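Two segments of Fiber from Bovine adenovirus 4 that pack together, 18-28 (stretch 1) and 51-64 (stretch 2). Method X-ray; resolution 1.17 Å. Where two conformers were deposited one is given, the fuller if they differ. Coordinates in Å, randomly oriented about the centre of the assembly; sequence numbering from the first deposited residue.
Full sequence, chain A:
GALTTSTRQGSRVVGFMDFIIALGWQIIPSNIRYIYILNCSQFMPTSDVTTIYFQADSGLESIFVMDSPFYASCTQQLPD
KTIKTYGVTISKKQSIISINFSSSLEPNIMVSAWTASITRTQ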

# COMPACT_ATOMS: atom_id res chain seq x y z
N ASP A 18 -14.49 14.83 15.85
CA ASP A 18 -14.25 14.14 17.10
C ASP A 18 -13.32 12.94 16.88
O ASP A 18 -13.32 12.02 17.71
CB ASP A 18 -15.64 13.70 17.61
CG ASP A 18 -15.69 13.41 19.10
OD1 ASP A 18 -14.86 13.91 19.90
OD2 ASP A 18 -16.57 12.60 19.45
N PHE A 19 -12.51 12.92 15.81
CA PHE A 19 -11.54 11.84 15.61
C PHE A 19 -10.22 12.42 15.09
O PHE A 19 -10.09 13.63 14.83
CB PHE A 19 -12.12 10.69 14.75
CG PHE A 19 -12.42 11.07 13.32
CD1 PHE A 19 -13.66 11.60 12.97
CD2 PHE A 19 -11.47 10.89 12.30
CE1 PHE A 19 -13.96 11.94 11.65
CE2 PHE A 19 -11.77 11.23 10.99
CZ PHE A 19 -13.00 11.78 10.68
N ILE A 20 -9.21 11.56 15.01
CA ILE A 20 -7.83 11.92 14.62
C ILE A 20 -7.47 11.16 13.37
O ILE A 20 -7.78 9.97 13.23
CB ILE A 20 -6.79 11.42 15.70
CG1 ILE A 20 -6.85 12.27 16.94
CG2 ILE A 20 -5.33 11.39 15.18
CD1 ILE A 20 -6.28 13.67 16.80
N ILE A 21 -6.77 11.85 12.47
CA ILE A 21 -6.02 11.19 11.42
C ILE A 21 -4.58 11.64 11.52
O ILE A 21 -4.29 12.74 12.01
CB ILE A 21 -6.54 11.45 10.01
CG1 ILE A 21 -6.38 12.89 9.57
CG2 ILE A 21 -7.93 10.94 9.87
CD1 ILE A 21 -6.49 13.02 8.07
N ALA A 22 -3.67 10.75 11.14
CA ALA A 22 -2.24 11.04 11.26
C ALA A 22 -1.57 10.84 9.91
O ALA A 22 -1.55 9.72 9.38
CB ALA A 22 -1.59 10.20 12.35
N LEU A 23 -1.05 11.94 9.39
CA LEU A 23 -0.41 12.00 8.07
C LEU A 23 1.09 12.09 8.18
O LEU A 23 1.62 12.74 9.08
CB LEU A 23 -0.92 13.20 7.30
CG LEU A 23 -2.42 13.28 7.08
CD1 LEU A 23 -2.83 14.66 6.58
CD2 LEU A 23 -2.83 12.21 6.10
N GLY A 24 1.76 11.43 7.25
CA GLY A 24 3.19 11.53 7.08
C GLY A 24 3.47 11.93 5.66
O GLY A 24 2.70 11.61 4.74
N TRP A 25 4.55 12.64 5.46
CA TRP A 25 4.96 13.04 4.12
C TRP A 25 6.45 12.91 3.97
O TRP A 25 7.21 12.97 4.97
CB TRP A 25 4.49 14.47 3.80
CG TRP A 25 5.06 15.51 4.73
CD1 TRP A 25 4.50 16.00 5.90
CD2 TRP A 25 6.32 16.17 4.58
NE1 TRP A 25 5.35 16.92 6.46
CE2 TRP A 25 6.47 17.04 5.68
CE3 TRP A 25 7.34 16.11 3.63
CZ2 TRP A 25 7.61 17.86 5.85
CZ3 TRP A 25 8.48 16.92 3.79
CH2 TRP A 25 8.60 17.78 4.89
N GLN A 26 6.88 12.69 2.72
CA GLN A 26 8.31 12.62 2.39
C GLN A 26 8.54 13.19 0.99
O GLN A 26 7.70 13.05 0.09
CB GLN A 26 8.90 11.19 2.43
CG GLN A 26 8.38 10.24 3.50
CD GLN A 26 8.55 8.78 3.11
OE1 GLN A 26 7.69 7.93 3.37
NE2 GLN A 26 9.67 8.47 2.46
N ILE A 27 9.69 13.84 0.83
CA ILE A 27 10.19 14.24 -0.48
C ILE A 27 11.52 13.52 -0.64
O ILE A 27 12.43 13.68 0.18
CB ILE A 27 10.37 15.76 -0.62
CG1 ILE A 27 9.05 16.45 -0.35
CG2 ILE A 27 10.91 16.09 -2.01
CD1 ILE A 27 9.13 17.97 -0.36
N ILE A 28 11.62 12.72 -1.69
CA ILE A 28 12.83 11.99 -1.99
C ILE A 28 13.41 12.54 -3.29
O ILE A 28 12.91 12.23 -4.35
CB ILE A 28 12.55 10.48 -2.07
CG1 ILE A 28 11.91 9.98 -0.77
CG2 ILE A 28 13.84 9.73 -2.37
CD1 ILE A 28 11.26 8.62 -0.89
N THR A 51 -15.43 14.07 3.31
CA THR A 51 -14.28 14.97 3.15
C THR A 51 -13.68 15.29 4.50
O THR A 51 -14.42 15.57 5.45
CB THR A 51 -14.67 16.31 2.47
OG1 THR A 51 -15.45 16.06 1.29
CG2 THR A 51 -13.45 17.15 2.17
N ILE A 52 -12.36 15.20 4.59
CA ILE A 52 -11.60 15.69 5.73
C ILE A 52 -10.74 16.83 5.23
O ILE A 52 -10.03 16.67 4.25
CB ILE A 52 -10.72 14.59 6.34
CG1 ILE A 52 -11.58 13.47 6.91
CG2 ILE A 52 -9.81 15.16 7.40
CD1 ILE A 52 -10.79 12.24 7.32
N TYR A 53 -10.84 17.99 5.88
CA TYR A 53 -10.07 19.15 5.45
C TYR A 53 -9.43 19.80 6.67
O TYR A 53 -9.88 19.64 7.80
CB TYR A 53 -10.98 20.14 4.70
CG TYR A 53 -12.14 20.59 5.50
CD1 TYR A 53 -12.00 21.53 6.52
CD2 TYR A 53 -13.38 20.04 5.30
CE1 TYR A 53 -13.06 21.88 7.31
CE2 TYR A 53 -14.47 20.43 6.06
CZ TYR A 53 -14.29 21.36 7.09
OH TYR A 53 -15.37 21.72 7.88
N PHE A 54 -8.38 20.56 6.42
CA PHE A 54 -7.64 21.21 7.47
C PHE A 54 -6.65 22.18 6.84
O PHE A 54 -6.38 22.14 5.64
CB PHE A 54 -6.91 20.17 8.34
CG PHE A 54 -5.94 19.31 7.58
CD1 PHE A 54 -6.38 18.18 6.89
CD2 PHE A 54 -4.61 19.66 7.54
CE1 PHE A 54 -5.49 17.41 6.18
CE2 PHE A 54 -3.71 18.90 6.84
CZ PHE A 54 -4.14 17.78 6.17
N GLN A 55 -6.09 23.02 7.69
CA GLN A 55 -5.12 24.00 7.25
C GLN A 55 -3.74 23.40 7.41
O GLN A 55 -3.37 22.89 8.48
CB GLN A 55 -5.30 25.31 8.01
CG GLN A 55 -4.66 26.52 7.37
CD GLN A 55 -5.04 27.79 8.10
OE1 GLN A 55 -5.80 27.76 9.08
NE2 GLN A 55 -4.53 28.91 7.64
N ALA A 56 -2.97 23.44 6.33
CA ALA A 56 -1.70 22.75 6.28
C ALA A 56 -0.65 23.57 6.90
O ALA A 56 -0.66 24.79 6.81
CB ALA A 56 -1.29 22.46 4.85
N ASP A 57 0.28 22.83 7.50
CA ASP A 57 1.57 23.32 7.95
C ASP A 57 2.55 23.40 6.75
O ASP A 57 2.33 22.81 5.68
CB ASP A 57 2.12 22.33 9.00
CG ASP A 57 2.05 20.86 8.53
OD1 ASP A 57 0.97 20.26 8.52
OD2 ASP A 57 3.10 20.32 8.16
N SER A 58 3.65 24.12 6.96
CA SER A 58 4.68 24.30 5.93
C SER A 58 5.20 22.97 5.34
O SER A 58 5.40 22.85 4.11
CB SER A 58 5.86 25.08 6.54
OG SER A 58 6.47 24.35 7.61
N GLY A 59 5.45 22.01 6.24
CA GLY A 59 6.00 20.73 5.84
C GLY A 59 5.08 20.06 4.83
O GLY A 59 5.46 19.70 3.73
N LEU A 60 3.82 19.93 5.21
CA LEU A 60 2.89 19.20 4.37
C LEU A 60 2.62 19.94 3.07
O LEU A 60 2.46 19.34 1.99
CB LEU A 60 1.62 19.01 5.15
CG LEU A 60 0.63 18.02 4.63
CD1 LEU A 60 1.22 16.65 4.27
CD2 LEU A 60 -0.41 17.87 5.71
N GLU A 61 2.53 21.25 3.15
CA GLU A 61 2.27 22.00 1.94
C GLU A 61 3.37 21.73 0.90
O GLU A 61 3.10 21.86 -0.29
CB GLU A 61 2.19 23.49 2.21
CG GLU A 61 0.87 24.03 2.72
CD GLU A 61 0.84 25.55 2.71
OE1 GLU A 61 1.64 26.14 3.47
OE2 GLU A 61 0.06 26.15 1.96
N SER A 62 4.59 21.40 1.35
CA SER A 62 5.75 21.27 0.46
C SER A 62 5.63 20.13 -0.54
O SER A 62 6.38 20.12 -1.53
CB SER A 62 7.06 21.19 1.26
OG SER A 62 7.29 19.94 1.93
N ILE A 63 4.73 19.17 -0.32
CA ILE A 63 4.63 18.04 -1.23
C ILE A 63 3.63 18.31 -2.36
O ILE A 63 3.50 17.49 -3.29
CB ILE A 63 4.30 16.70 -0.51
CG1 ILE A 63 2.86 16.68 0.04
CG2 ILE A 63 5.33 16.38 0.57
CD1 ILE A 63 2.39 15.33 0.47
N PHE A 64 2.88 19.41 -2.27
CA PHE A 64 1.86 19.73 -3.28
C PHE A 64 2.45 20.64 -4.34
O PHE A 64 2.12 21.81 -4.44
CB PHE A 64 0.59 20.33 -2.64
CG PHE A 64 -0.17 19.35 -1.78
CD1 PHE A 64 0.22 19.14 -0.46
CD2 PHE A 64 -1.26 18.61 -2.27
CE1 PHE A 64 -0.46 18.26 0.35
CE2 PHE A 64 -1.93 17.72 -1.45
CZ PHE A 64 -1.51 17.54 -0.15
O HOH W 1 4.75 18.24 8.82

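Apolar packing dominates this contact, which buries 513 Å² summed over both sides; no direct hydrogen bond crosses it. Strand 19-28 sends the side chains of Ile-21, Leu-23, Trp-25 and Ile-27, alternate residues, toward stretch 2, as expected of an extended backbone. Strand 51-55 crosses at 70° with axes 10.2 Å apart at closest approach, too far for backbone pairing, so side chains fill the gap. Ile-52 serves two partners: its CD1 lies 3.9 Å from Phe-19 CE2, at the ring edge, and its CG2 4.0 Å from Ile-21 CD1. Leu-23 CD1 likewise reaches both Phe-54 CZ (3.4 Å) and Leu-60 CD2 (4.1 Å). Farther along, Ile-63 CG2 sits 3.8 Å from Ile-27 CG1 and 3.7 Å from Trp-25 CE3. Branched aliphatic chains suit these buried positions, having no polar group to satisfy.

The aromatic contact centres on Trp-25, which has the largest covered area, 103 Å². With chi1 at 61° (p), its indole lies against the helical segment, one face covered by backbone. Leu-60 CA stands 4.1 Å from the five-membered ring centroid, 19° off the normal, a CH-pi geometry. Gly-59 CA approaches Trp-25 CZ2 to 3.3 Å; an ideal CB on Gly-59 would fall 2.7 Å from that same CZ2, a clash, so the absent side chain permits the close approach.

Polar links are indirect. One water accepts from Trp-25 NE1 (2.8 Å) and donates to Asp-57 OD2 (2.7 Å), bridging atoms themselves 4.4 Å apart. The same Asp-57 OD2 accepts from Leu-60 N (3.1 Å, 155°), capping the helix. Ser-62 OG, over the indole face, donates to Gly-59 O at 2.6 Å, which satisfies the hydroxyl's hydrogen while the oxygen packs 3.5 Å from Ile-27 CD1.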